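Local structure of HcgB (5D5P) at the interface of chains A and B. The protein acts as a guanylyltransferase in the biosynthesis of the FeGP cofactor of [Fe]-hydrogenase, joining a guanylyl group to the pyridinol precursor. Residues are numbered along the deposited sequence; one frame, centred on the assembly and turned at random. Chains: chain A/B, HcgB.

Contacts 1 and 2 are neighbours, their C-alpha centres about 6 Å apart, and share A:Tyr11, B:Asp76 and B:Arg103. In both, helix 3-15 of chain A lies on chain B: contact 1 against the end of the 3-10 helix 73-77, contact 2, with helix 24-35, against the segment between strands 97-103 and 111-117. Chain A's copy of that segment meets strand 122-128 of chain B in contact 3, whose C-alpha centre lies about 24 Å from those of contacts 1 and 2. Two-fold symmetry twins each contact, so each segment serves both, and the N-terminal helix of each chain packs on the partner chain, consistent with a dimer.

Contact 1: the interface of chains A and B. Residues chain A 11, 14-15; chain B 76-78, 103.
B:Leu77 lies over one face of the A:Tyr11 ring in the two-chain assembly of this HcgB-family guanylyltransferase. Its branch carbon CG makes the approach, a CH-pi contact 4.0 Å from the ring centroid and displaced toward the rim near A:Tyr11 CG. The two side chains run past each other in opposite directions, which brings the methyls of B:Leu77 back toward the helix that carries the tyrosine. There CD2 of B:Leu77 meets CD1 of A:Leu15 at 3.8 Å, while its CD1 lies 3.9 Å from CB of A:Ser14. The leucine is thus received by residues one helical turn apart on helix 3-15. The tyrosine's CG stands beside its backbone N (chi1 -80°), presenting the ring to the partner, and CE1 comes 3.4 Å from the backbone O of B:Asp76. Without the ring, as with an alanine here, B:Leu77 would probably lose the flat surface under its CG, and a gap would be likely beside the B:Asp76 carbonyl.

That carbonyl is tied down in the second shell. NH2 of B:Arg103 donates to B:Asp76 O at 2.8 Å, tilted 25° from the carbonyl plane. A water joins the chains here, 3.0 Å from the hydroxyl OG of A:Ser14, and also meets B:Asp76 O and NH1 of B:Arg103. The arginine's bend at chi3 (68°) turns its guanidinium toward carbonyl and water, which probably helps fix the end of the 3-10 helix 73-77 where it meets chain A.

Contact 2: the interface of chains A and B. Residues chain A 7, 10-11, 19, 26; chain B 76, 103, 107-108.
B:Pro107 sets its ring against helix 3-15 and the A:Arg19–A:Glu26 pair of chain A, different ring carbons serving different neighbours. CG touches the methyl CB of A:Ala10 at 3.5 Å, a tight fit for two carbons. CD faces CG1 of A:Ile7, whose side chain lies crosswise to the proline.

A:Glu26 also runs across the proline, with its carboxylate carbon CD 3.5 Å from B:Pro107 CB. With CG beside the backbone N (chi1 -68°) and the rest of the chain extended, the glutamate reaches past the proline to A:Arg19. The two form an end-on salt bridge within chain A: NH2 of A:Arg19 meets the syn lone pair of A:Glu26 OE2 at 2.6 Å, whereas NH1 reaches OE1 from above the carboxylate plane. A:Arg19 crosses the proline at about a right angle, NH1 3.5 Å from B:Pro107 CB, but it is poorly ordered and these details deserve caution. Its guanidinium has A:Ala10 CB over one face and stands nearly perpendicular, 86°, to that of B:Arg103, which carries B:Pro107 CD over one face. The like charges might be tempered by A:Glu26 and by B:Asp76, whose OD2 is 5.2 Å from A:Arg19 NE.

A water bridges the backbone O atoms of A:Glu26 and B:Pro107. The proline belongs to the segment between strands 97-103 and 111-117 of chain B, received by helices 3-15 and 24-35 of chain A and the loop connecting them.

Contact 3: the interface of chains A and B. Residues chain A 104, 109-111, 127; chain B 122, 124-125, 152.
B:Arg152 of this HcgB-family guanylyltransferase reaches across to chain A and takes the backbone carbonyl of A:Ser109 with both terminal nitrogens. The hydrogen bond from NH1 to A:Ser109 O is 2.8 Å long and that from NH2 to the same oxygen 2.9 Å, so one acceptor is held by a two-pronged donor. Both bonds are bent, about 135° at the hydrogen. Their approach also differs: NH1 stands above the carbonyl plane, 40° out of it, while NH2 is tilted less. Two N-H groups would probably polarise this carbonyl and steady the segment that leads into strand 111-117.

Within chain B, another hydrogen bond fixes the turn of the guanidinium. NH1 also donates to the hydroxyl OG1 of B:Thr124 at 2.9 Å, the oxygen lying nearly in the guanidinium plane. The bend at chi3 (-71°) turns the guanidinium toward chain A, leaving NH1 beside the threonine hydroxyl.

Van der Waals contacts complete the patch. A:Val127, from strand 122-128 of chain A, lies crosswise to the arginine, its CG2 methyl touching the guanidinium 3.9 Å from B:Arg152 NE. Further along strand 122-128 of chain B, A:Leu104 meets B:Ile122 at about a right angle, CG against the CG2 methyl at 3.8 Å. The CD2 methyl of this leucine rests on the backbone where B:Thr124 joins B:Gly125, 3.7 Å from B:Gly125 N; the glycine brings no side chain to that spot.

Contact 1: the interface of chains A and B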
# COMPACT_ATOMS: atom_id res chain seq x y z
N TYR A 11 12.37 -7.92 -14.84
CA TYR A 11 11.32 -8.71 -15.47
C TYR A 11 11.91 -9.95 -16.12
O TYR A 11 11.38 -11.06 -15.98
CB TYR A 11 10.55 -7.89 -16.50
CG TYR A 11 9.51 -6.97 -15.87
CD1 TYR A 11 9.46 -6.78 -14.50
CD2 TYR A 11 8.55 -6.34 -16.66
CE1 TYR A 11 8.51 -5.95 -13.91
CE2 TYR A 11 7.58 -5.51 -16.10
CZ TYR A 11 7.55 -5.33 -14.73
OH TYR A 11 6.60 -4.51 -14.17
N SER A 14 12.88 -12.50 -13.31
CA SER A 14 11.81 -13.19 -12.56
C SER A 14 11.31 -14.42 -13.32
O SER A 14 10.98 -15.45 -12.72
CB SER A 14 10.60 -12.27 -12.29
OG SER A 14 10.80 -11.36 -11.21
N LEU A 15 11.31 -14.29 -14.64
CA LEU A 15 10.88 -15.34 -15.55
C LEU A 15 11.86 -16.49 -15.51
O LEU A 15 11.50 -17.66 -15.67
CB LEU A 15 10.74 -14.74 -16.94
CG LEU A 15 9.65 -13.67 -16.97
CD1 LEU A 15 9.75 -12.89 -18.25
CD2 LEU A 15 8.23 -14.25 -16.78
N ASP B 76 5.12 -10.70 -10.34
CA ASP B 76 6.24 -9.75 -10.27
C ASP B 76 6.41 -8.98 -11.58
O ASP B 76 7.21 -8.06 -11.63
CB ASP B 76 7.56 -10.43 -9.91
CG ASP B 76 7.69 -10.70 -8.43
OD1 ASP B 76 6.81 -10.24 -7.68
OD2 ASP B 76 8.69 -11.30 -8.00
N LEU B 77 5.63 -9.32 -12.60
CA LEU B 77 5.66 -8.53 -13.85
C LEU B 77 4.40 -7.69 -13.94
O LEU B 77 3.86 -7.45 -15.02
CB LEU B 77 5.80 -9.44 -15.08
CG LEU B 77 7.24 -9.89 -15.31
CD1 LEU B 77 7.58 -11.06 -14.38
CD2 LEU B 77 7.49 -10.26 -16.74
N THR B 78 3.89 -7.29 -12.79
CA THR B 78 2.72 -6.41 -12.78
C THR B 78 3.06 -5.17 -11.99
O THR B 78 4.02 -5.17 -11.22
CB THR B 78 1.45 -7.05 -12.13
OG1 THR B 78 1.67 -7.20 -10.72
CG2 THR B 78 1.12 -8.40 -12.73
N ARG B 103 5.90 -7.51 -3.58
CA ARG B 103 6.40 -6.17 -3.87
C ARG B 103 5.29 -5.14 -3.88
O ARG B 103 4.16 -5.40 -4.30
CB ARG B 103 7.12 -6.17 -5.22
CG ARG B 103 8.19 -5.16 -5.31
CD ARG B 103 9.15 -5.56 -6.40
NE ARG B 103 8.49 -5.43 -7.69
CZ ARG B 103 8.67 -6.28 -8.70
NH1 ARG B 103 9.46 -7.32 -8.57
NH2 ARG B 103 8.03 -6.06 -9.84
O HOH W 1 10.17 -8.44 -11.20

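Contact 2: the interface of chains A and B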
# COMPACT_ATOMS: atom_id res chain seq x y z
N ILE A 7 13.68 -2.13 -14.42
CA ILE A 7 12.46 -2.90 -14.59
C ILE A 7 12.63 -3.99 -15.66
O ILE A 7 12.29 -5.14 -15.42
CB ILE A 7 11.26 -2.00 -14.95
CG1 ILE A 7 10.91 -1.13 -13.75
CG2 ILE A 7 10.10 -2.84 -15.39
CD1 ILE A 7 9.90 -0.04 -14.05
N ALA A 10 14.81 -6.75 -14.26
CA ALA A 10 14.14 -7.51 -13.23
C ALA A 10 13.08 -8.42 -13.83
O ALA A 10 12.88 -9.53 -13.36
CB ALA A 10 13.51 -6.59 -12.20
N TYR A 11 12.37 -7.92 -14.84
CA TYR A 11 11.32 -8.71 -15.47
C TYR A 11 11.91 -9.95 -16.12
O TYR A 11 11.38 -11.06 -15.98
CB TYR A 11 10.55 -7.89 -16.50
CG TYR A 11 9.51 -6.97 -15.87
CD1 TYR A 11 9.46 -6.78 -14.50
CD2 TYR A 11 8.55 -6.34 -16.66
CE1 TYR A 11 8.51 -5.95 -13.91
CE2 TYR A 11 7.58 -5.51 -16.10
CZ TYR A 11 7.55 -5.33 -14.73
OH TYR A 11 6.60 -4.51 -14.17
N ARG A 19 14.75 -14.43 -9.47
CA ARG A 19 14.57 -13.21 -8.71
C ARG A 19 14.71 -13.58 -7.25
O ARG A 19 13.76 -14.03 -6.61
CB ARG A 19 13.20 -12.57 -9.02
CG ARG A 19 12.90 -11.27 -8.23
CD ARG A 19 13.56 -10.05 -8.88
NE ARG A 19 13.25 -8.79 -8.21
CZ ARG A 19 14.03 -7.71 -8.26
NH1 ARG A 19 13.68 -6.61 -7.62
NH2 ARG A 19 15.18 -7.76 -8.93
N GLU A 26 18.47 -1.04 -8.22
CA GLU A 26 17.06 -0.71 -8.28
C GLU A 26 16.75 0.42 -7.31
O GLU A 26 16.01 1.35 -7.62
CB GLU A 26 16.21 -1.96 -7.98
CG GLU A 26 16.32 -3.02 -9.09
CD GLU A 26 15.93 -4.43 -8.64
OE1 GLU A 26 15.66 -4.64 -7.44
OE2 GLU A 26 15.93 -5.34 -9.50
N ASP B 76 5.12 -10.70 -10.34
CA ASP B 76 6.24 -9.75 -10.27
C ASP B 76 6.41 -8.98 -11.58
O ASP B 76 7.21 -8.06 -11.63
CB ASP B 76 7.56 -10.43 -9.91
CG ASP B 76 7.69 -10.70 -8.43
OD1 ASP B 76 6.81 -10.24 -7.68
OD2 ASP B 76 8.69 -11.30 -8.00
N ARG B 103 5.90 -7.51 -3.58
CA ARG B 103 6.40 -6.17 -3.87
C ARG B 103 5.29 -5.14 -3.88
O ARG B 103 4.16 -5.40 -4.30
CB ARG B 103 7.12 -6.17 -5.22
CG ARG B 103 8.19 -5.16 -5.31
CD ARG B 103 9.15 -5.56 -6.40
NE ARG B 103 8.49 -5.43 -7.69
CZ ARG B 103 8.67 -6.28 -8.70
NH1 ARG B 103 9.46 -7.32 -8.57
NH2 ARG B 103 8.03 -6.06 -9.84
N PRO B 107 10.48 -2.87 -9.02
CA PRO B 107 11.65 -3.42 -8.32
C PRO B 107 12.39 -2.38 -7.48
O PRO B 107 12.73 -1.30 -7.98
CB PRO B 107 12.53 -3.90 -9.47
CG PRO B 107 11.55 -4.27 -10.55
CD PRO B 107 10.46 -3.25 -10.45
N GLY B 108 12.61 -2.71 -6.21
CA GLY B 108 13.26 -1.79 -5.28
C GLY B 108 12.31 -1.07 -4.33
O GLY B 108 12.75 -0.48 -3.35
O HOH W 2 14.23 0.36 -9.69

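Contact 3: the interface of chains A and B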
# COMPACT_ATOMS: atom_id res chain seq x y z
N LEU A 104 -6.29 3.62 1.75
CA LEU A 104 -5.61 2.44 1.24
C LEU A 104 -6.57 1.57 0.43
O LEU A 104 -6.28 1.16 -0.70
CB LEU A 104 -5.04 1.64 2.41
CG LEU A 104 -4.60 0.22 2.05
CD1 LEU A 104 -3.41 0.22 1.05
CD2 LEU A 104 -4.23 -0.49 3.35
N SER A 109 -9.96 1.41 6.26
CA SER A 109 -8.67 0.77 6.01
C SER A 109 -7.48 1.69 6.23
O SER A 109 -6.34 1.27 6.00
CB SER A 109 -8.59 0.22 4.58
OG SER A 109 -8.71 1.27 3.63
N GLY A 110 -7.74 2.92 6.66
CA GLY A 110 -6.65 3.86 6.94
C GLY A 110 -6.04 4.46 5.68
O GLY A 110 -6.61 4.31 4.58
N SER A 111 -4.88 5.09 5.83
CA SER A 111 -4.29 5.87 4.75
C SER A 111 -3.08 5.25 4.14
O SER A 111 -2.31 4.55 4.80
CB SER A 111 -3.89 7.26 5.25
OG SER A 111 -5.05 7.96 5.67
N VAL A 127 1.96 3.55 5.15
CA VAL A 127 0.55 3.53 5.57
C VAL A 127 0.41 4.10 6.97
O VAL A 127 1.37 4.14 7.72
CB VAL A 127 -0.07 2.11 5.51
CG1 VAL A 127 -0.21 1.65 4.06
CG2 VAL A 127 0.72 1.14 6.36
N ILE B 122 -9.64 -4.32 -0.31
CA ILE B 122 -8.53 -4.24 0.64
C ILE B 122 -9.00 -3.73 2.01
O ILE B 122 -9.57 -2.66 2.10
CB ILE B 122 -7.45 -3.31 0.09
CG1 ILE B 122 -6.86 -3.94 -1.18
CG2 ILE B 122 -6.39 -3.02 1.13
CD1 ILE B 122 -6.09 -2.97 -2.03
N THR B 124 -6.92 -3.94 5.02
CA THR B 124 -5.81 -3.35 5.77
C THR B 124 -4.51 -3.82 5.17
O THR B 124 -4.49 -4.65 4.25
CB THR B 124 -5.86 -3.71 7.27
OG1 THR B 124 -4.77 -3.07 7.94
CG2 THR B 124 -5.73 -5.22 7.47
N GLY B 125 -3.39 -3.26 5.64
CA GLY B 125 -2.13 -3.62 5.03
C GLY B 125 -0.97 -2.95 5.76
O GLY B 125 -1.19 -2.20 6.68
N ARG B 152 -3.63 -1.83 13.10
CA ARG B 152 -4.11 -0.55 12.58
C ARG B 152 -5.59 -0.58 12.27
O ARG B 152 -6.19 0.47 12.01
CB ARG B 152 -3.29 -0.12 11.35
CG ARG B 152 -3.39 -1.03 10.20
CD ARG B 152 -2.32 -0.69 9.16
NE ARG B 152 -2.57 0.57 8.45
CZ ARG B 152 -3.53 0.73 7.53
NH1 ARG B 152 -4.36 -0.27 7.25
NH2 ARG B 152 -3.68 1.91 6.92